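Local atomic coordinates of putative capsular polysaccharide biosynthesis protein (PDB entry 6EWJ), a protein that probably acts as a pyridoxal phosphate-dependent sugar aminotransferase in the biosynthesis of pneumococcal teichoic acid. Residues A[122-130]-A[154-165]. Sequence-based numbering, arbitrary orientation.
Sequences EQAITEKTK and KRDFFTASSKWQ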
loop_
_atom_site.group_PDB
_atom_site.type_symbol
_atom_site.label_atom_id
_atom_site.label_comp_id
_atom_site.label_asym_id
_atom_site.label_seq_id
_atom_site.Cartn_x
_atom_site.Cartn_y
_atom_site.Cartn_z
ATOM N N GLU A 122 -2.758 6.397 -32.946
ATOM C CA GLU A 122 -1.641 6.244 -33.896
ATOM C C GLU A 122 -0.783 7.514 -33.992
ATOM O O GLU A 122 0.453 7.449 -33.918
ATOM C CB GLU A 122 -2.136 5.878 -35.317
ATOM C CG GLU A 122 -2.503 4.428 -35.474
ATOM C CD GLU A 122 -3.017 4.092 -36.854
ATOM O OE1 GLU A 122 -2.831 4.883 -37.793
ATOM O OE2 GLU A 122 -3.600 3.011 -37.023
ATOM N N GLN A 123 -1.446 8.657 -34.160
ATOM C CA GLN A 123 -0.746 9.950 -34.265
ATOM C C GLN A 123 0.065 10.322 -33.021
ATOM O O GLN A 123 1.112 10.911 -33.144
ATOM C CB GLN A 123 -1.725 11.080 -34.514
ATOM C CG GLN A 123 -2.414 11.047 -35.854
ATOM C CD GLN A 123 -3.441 12.159 -35.985
ATOM O OE1 GLN A 123 -3.316 13.226 -35.350
ATOM N NE2 GLN A 123 -4.458 11.935 -36.824
ATOM N N ALA A 124 -0.445 9.969 -31.845
ATOM C CA ALA A 124 0.219 10.279 -30.576
ATOM C C ALA A 124 1.455 9.419 -30.287
ATOM O O ALA A 124 2.264 9.780 -29.414
ATOM C CB ALA A 124 -0.762 10.147 -29.426
ATOM N N ILE A 125 1.630 8.329 -31.020
ATOM C CA ILE A 125 2.797 7.445 -30.840
ATOM C C ILE A 125 4.102 8.096 -31.327
ATOM O O ILE A 125 4.170 8.649 -32.413
ATOM C CB ILE A 125 2.559 6.044 -31.498
ATOM C CG1 ILE A 125 1.583 5.252 -30.640
ATOM C CG2 ILE A 125 3.849 5.255 -31.675
ATOM C CD1 ILE A 125 1.020 4.001 -31.281
ATOM N N THR A 126 5.147 7.987 -30.493
ATOM C CA THR A 126 6.491 8.480 -30.819
ATOM C C THR A 126 7.537 7.415 -30.472
ATOM O O THR A 126 7.203 6.312 -30.019
ATOM C CB THR A 126 6.847 9.777 -30.043
ATOM O OG1 THR A 126 7.096 9.469 -28.661
ATOM C CG2 THR A 126 5.734 10.830 -30.158
ATOM N N GLU A 127 8.802 7.768 -30.705
ATOM C CA GLU A 127 9.934 6.920 -30.348
ATOM C C GLU A 127 10.064 6.712 -28.840
ATOM O O GLU A 127 10.668 5.738 -28.405
ATOM C CB GLU A 127 11.221 7.483 -30.926
ATOM C CG GLU A 127 11.159 7.613 -32.438
ATOM C CD GLU A 127 12.402 7.181 -33.207
ATOM O OE1 GLU A 127 13.242 6.417 -32.665
ATOM O OE2 GLU A 127 12.517 7.586 -34.394
ATOM N N LYS A 128 9.466 7.587 -28.047
ATOM C CA LYS A 128 9.447 7.424 -26.588
ATOM C C LYS A 128 8.283 6.547 -26.012
ATOM O O LYS A 128 8.300 6.214 -24.826
ATOM C CB LYS A 128 9.400 8.811 -25.923
ATOM C CG LYS A 128 10.448 9.831 -26.398
ATOM C CD LYS A 128 10.399 11.086 -25.543
ATOM C CE LYS A 128 11.735 11.805 -25.503
ATOM N NZ LYS A 128 11.584 13.193 -24.973
ATOM N N THR A 129 7.263 6.237 -26.822
ATOM C CA THR A 129 6.086 5.547 -26.325
ATOM C C THR A 129 6.477 4.131 -25.933
ATOM O O THR A 129 7.038 3.387 -26.755
ATOM C CB THR A 129 4.932 5.481 -27.349
ATOM O OG1 THR A 129 4.734 6.756 -27.956
ATOM C CG2 THR A 129 3.624 5.067 -26.645
ATOM N N LYS A 130 6.222 3.789 -24.664
ATOM C CA LYS A 130 6.433 2.438 -24.134
ATOM C C LYS A 130 5.171 1.645 -23.844
ATOM O O LYS A 130 5.179 0.398 -23.935
ATOM C CB LYS A 130 7.254 2.473 -22.838
ATOM C CG LYS A 130 8.639 3.078 -22.940
ATOM C CD LYS A 130 9.481 2.490 -24.060
ATOM C CE LYS A 130 10.911 2.994 -23.969
ATOM N NZ LYS A 130 11.730 2.368 -25.008
ATOM N N LYS A 154 3.187 0.557 -35.822
ATOM C CA LYS A 154 4.215 1.520 -35.396
ATOM C C LYS A 154 5.460 0.880 -34.798
ATOM O O LYS A 154 6.282 1.580 -34.208
ATOM C CB LYS A 154 3.597 2.494 -34.382
ATOM C CG LYS A 154 2.424 3.285 -34.919
ATOM C CD LYS A 154 2.853 4.218 -36.042
ATOM C CE LYS A 154 1.856 5.333 -36.240
ATOM N NZ LYS A 154 2.339 6.338 -37.229
ATOM N N ARG A 155 5.594 -0.441 -34.922
ATOM C CA ARG A 155 6.708 -1.173 -34.324
ATOM C C ARG A 155 8.096 -0.521 -34.556
ATOM O O ARG A 155 8.930 -0.518 -33.640
ATOM C CB ARG A 155 6.669 -2.657 -34.740
ATOM C CG ARG A 155 7.982 -3.440 -34.528
ATOM C CD ARG A 155 7.869 -4.792 -33.788
ATOM N NE ARG A 155 6.671 -5.612 -33.931
ATOM C CZ ARG A 155 6.503 -6.716 -33.210
ATOM N NH1 ARG A 155 7.420 -7.072 -32.307
ATOM N NH2 ARG A 155 5.427 -7.456 -33.373
ATOM N N ASP A 156 8.323 0.046 -35.745
ATOM C CA ASP A 156 9.606 0.698 -36.071
ATOM C C ASP A 156 9.924 1.976 -35.270
ATOM O O ASP A 156 11.088 2.385 -35.220
ATOM C CB ASP A 156 9.708 0.990 -37.571
ATOM C CG ASP A 156 9.732 -0.275 -38.423
ATOM O OD1 ASP A 156 9.921 -1.388 -37.880
ATOM O OD2 ASP A 156 9.565 -0.148 -39.662
ATOM N N PHE A 157 8.913 2.601 -34.658
ATOM C CA PHE A 157 9.145 3.700 -33.707
ATOM C C PHE A 157 9.752 3.202 -32.380
ATOM O O PHE A 157 10.332 3.987 -31.643
ATOM C CB PHE A 157 7.844 4.461 -33.399
ATOM C CG PHE A 157 7.439 5.463 -34.451
ATOM C CD1 PHE A 157 7.142 5.064 -35.751
ATOM C CD2 PHE A 157 7.322 6.823 -34.131
ATOM C CE1 PHE A 157 6.767 6.002 -36.715
ATOM C CE2 PHE A 157 6.927 7.754 -35.078
ATOM C CZ PHE A 157 6.652 7.345 -36.370
ATOM N N PHE A 158 9.606 1.917 -32.063
ATOM C CA PHE A 158 9.977 1.409 -30.744
ATOM C C PHE A 158 11.469 1.147 -30.613
ATOM O O PHE A 158 12.083 0.597 -31.511
ATOM C CB PHE A 158 9.219 0.118 -30.442
ATOM C CG PHE A 158 9.295 -0.296 -29.018
ATOM C CD1 PHE A 158 8.485 0.323 -28.064
ATOM C CD2 PHE A 158 10.168 -1.302 -28.608
ATOM C CE1 PHE A 158 8.544 -0.054 -26.738
ATOM C CE2 PHE A 158 10.221 -1.682 -27.276
ATOM C CZ PHE A 158 9.411 -1.060 -26.346
ATOM N N THR A 159 12.027 1.516 -29.465
ATOM C CA THR A 159 13.411 1.206 -29.126
ATOM C C THR A 159 13.394 0.733 -27.687
ATOM O O THR A 159 13.227 1.536 -26.775
ATOM C CB THR A 159 14.350 2.411 -29.296
ATOM O OG1 THR A 159 14.529 2.680 -30.693
ATOM C CG2 THR A 159 15.734 2.146 -28.669
ATOM N N ALA A 160 13.564 -0.569 -27.500
ATOM C CA ALA A 160 13.598 -1.158 -26.174
ATOM C C ALA A 160 14.707 -0.522 -25.302
ATOM O O ALA A 160 15.782 -0.224 -25.801
ATOM C CB ALA A 160 13.790 -2.663 -26.290
ATOM N N SER A 161 14.433 -0.301 -24.010
ATOM C CA SER A 161 15.477 0.121 -23.048
ATOM C C SER A 161 15.311 -0.533 -21.673
ATOM O O SER A 161 15.600 0.070 -20.660
ATOM C CB SER A 161 15.501 1.647 -22.927
ATOM O OG SER A 161 14.289 2.136 -22.400
ATOM N N SER A 162 14.876 -1.789 -21.655
ATOM C CA SER A 162 14.858 -2.600 -20.437
ATOM C C SER A 162 14.687 -4.060 -20.836
ATOM O O SER A 162 14.316 -4.338 -21.986
ATOM C CB SER A 162 13.700 -2.200 -19.520
ATOM O OG SER A 162 12.455 -2.683 -20.014
ATOM N N LYS A 163 14.922 -4.971 -19.891
ATOM C CA LYS A 163 14.756 -6.392 -20.130
ATOM C C LYS A 163 13.412 -6.707 -20.788
ATOM O O LYS A 163 13.363 -7.232 -21.901
ATOM C CB LYS A 163 14.889 -7.186 -18.835
ATOM C CG LYS A 163 14.726 -8.694 -19.029
ATOM C CD LYS A 163 15.084 -9.489 -17.786
ATOM C CE LYS A 163 13.944 -9.526 -16.797
ATOM N NZ LYS A 163 14.307 -10.294 -15.562
ATOM N N TRP A 164 12.332 -6.350 -20.113
ATOM C CA TRP A 164 11.001 -6.719 -20.571
ATOM C C TRP A 164 10.588 -5.962 -21.827
ATOM O O TRP A 164 9.922 -6.528 -22.691
ATOM C CB TRP A 164 9.971 -6.575 -19.451
ATOM C CG TRP A 164 10.172 -7.561 -18.362
ATOM C CD1 TRP A 164 10.490 -7.287 -17.062
ATOM C CD2 TRP A 164 10.122 -8.996 -18.471
ATOM N NE1 TRP A 164 10.634 -8.457 -16.352
ATOM C CE2 TRP A 164 10.419 -9.521 -17.193
ATOM C CE3 TRP A 164 9.867 -9.887 -19.526
ATOM C CZ2 TRP A 164 10.431 -10.901 -16.931
ATOM C CZ3 TRP A 164 9.887 -11.253 -19.271
ATOM C CH2 TRP A 164 10.167 -11.746 -17.974
ATOM N N GLN A 165 11.037 -4.721 -21.983
ATOM C CA GLN A 165 10.761 -3.986 -23.237
ATOM C C GLN A 165 11.407 -4.640 -24.454
ATOM O O GLN A 165 10.840 -4.606 -25.550
ATOM C CB GLN A 165 11.226 -2.534 -23.159
ATOM C CG GLN A 165 10.420 -1.673 -22.195
ATOM C CD GLN A 165 11.105 -0.333 -21.947
ATOM O OE1 GLN A 165 11.753 0.221 -22.837
ATOM N NE2 GLN A 165 11.015 0.158 -20.720
HETATM O O HOH W 1 10.184 3.108 -27.613
#
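Lys130 reaches over the ring of Phe158 and brings its ammonium group to residues 159-165 that follow Phe158. Its chain bends at chi2 (-51°) and then runs extended, the Lys130 and Phe158 side chains crossing at about a right angle; NZ stands 4.7 Å from the ring centroid of Phe158, 26° off the ring normal, an off-centre cation-pi contact. The same ammonium gives a weak hydrogen bond to Gln165 OE1 (3.1 Å). That oxygen also accepts from N and OG of Ser161, both from the same face of the amide, while Gln165 NE2 is held by the Leu75 carbonyl. A water accepts from Lys130 NZ and Thr159 N and donates to the carbonyls of Glu127 and Thr129, bridging the segments. Just before Phe158, the Phe157 ring turns its edge to the Thr126–Glu127 peptide, with CD2 3.7 Å from Thr126 C. The Phe157 carbonyl receives a CA-H...O contact from Glu127 CA (3.2 Å). Lys154 lays CB and CG against Ile125, CB lying 3.9 Å from Ile125 CG2, and brings CE to the Glu122 carbonyl. Residues 122-130 pack against the part after helix 144-153 in the beta-alpha-beta crossover from strand 129-132 to 172-177 of the central mixed sheet.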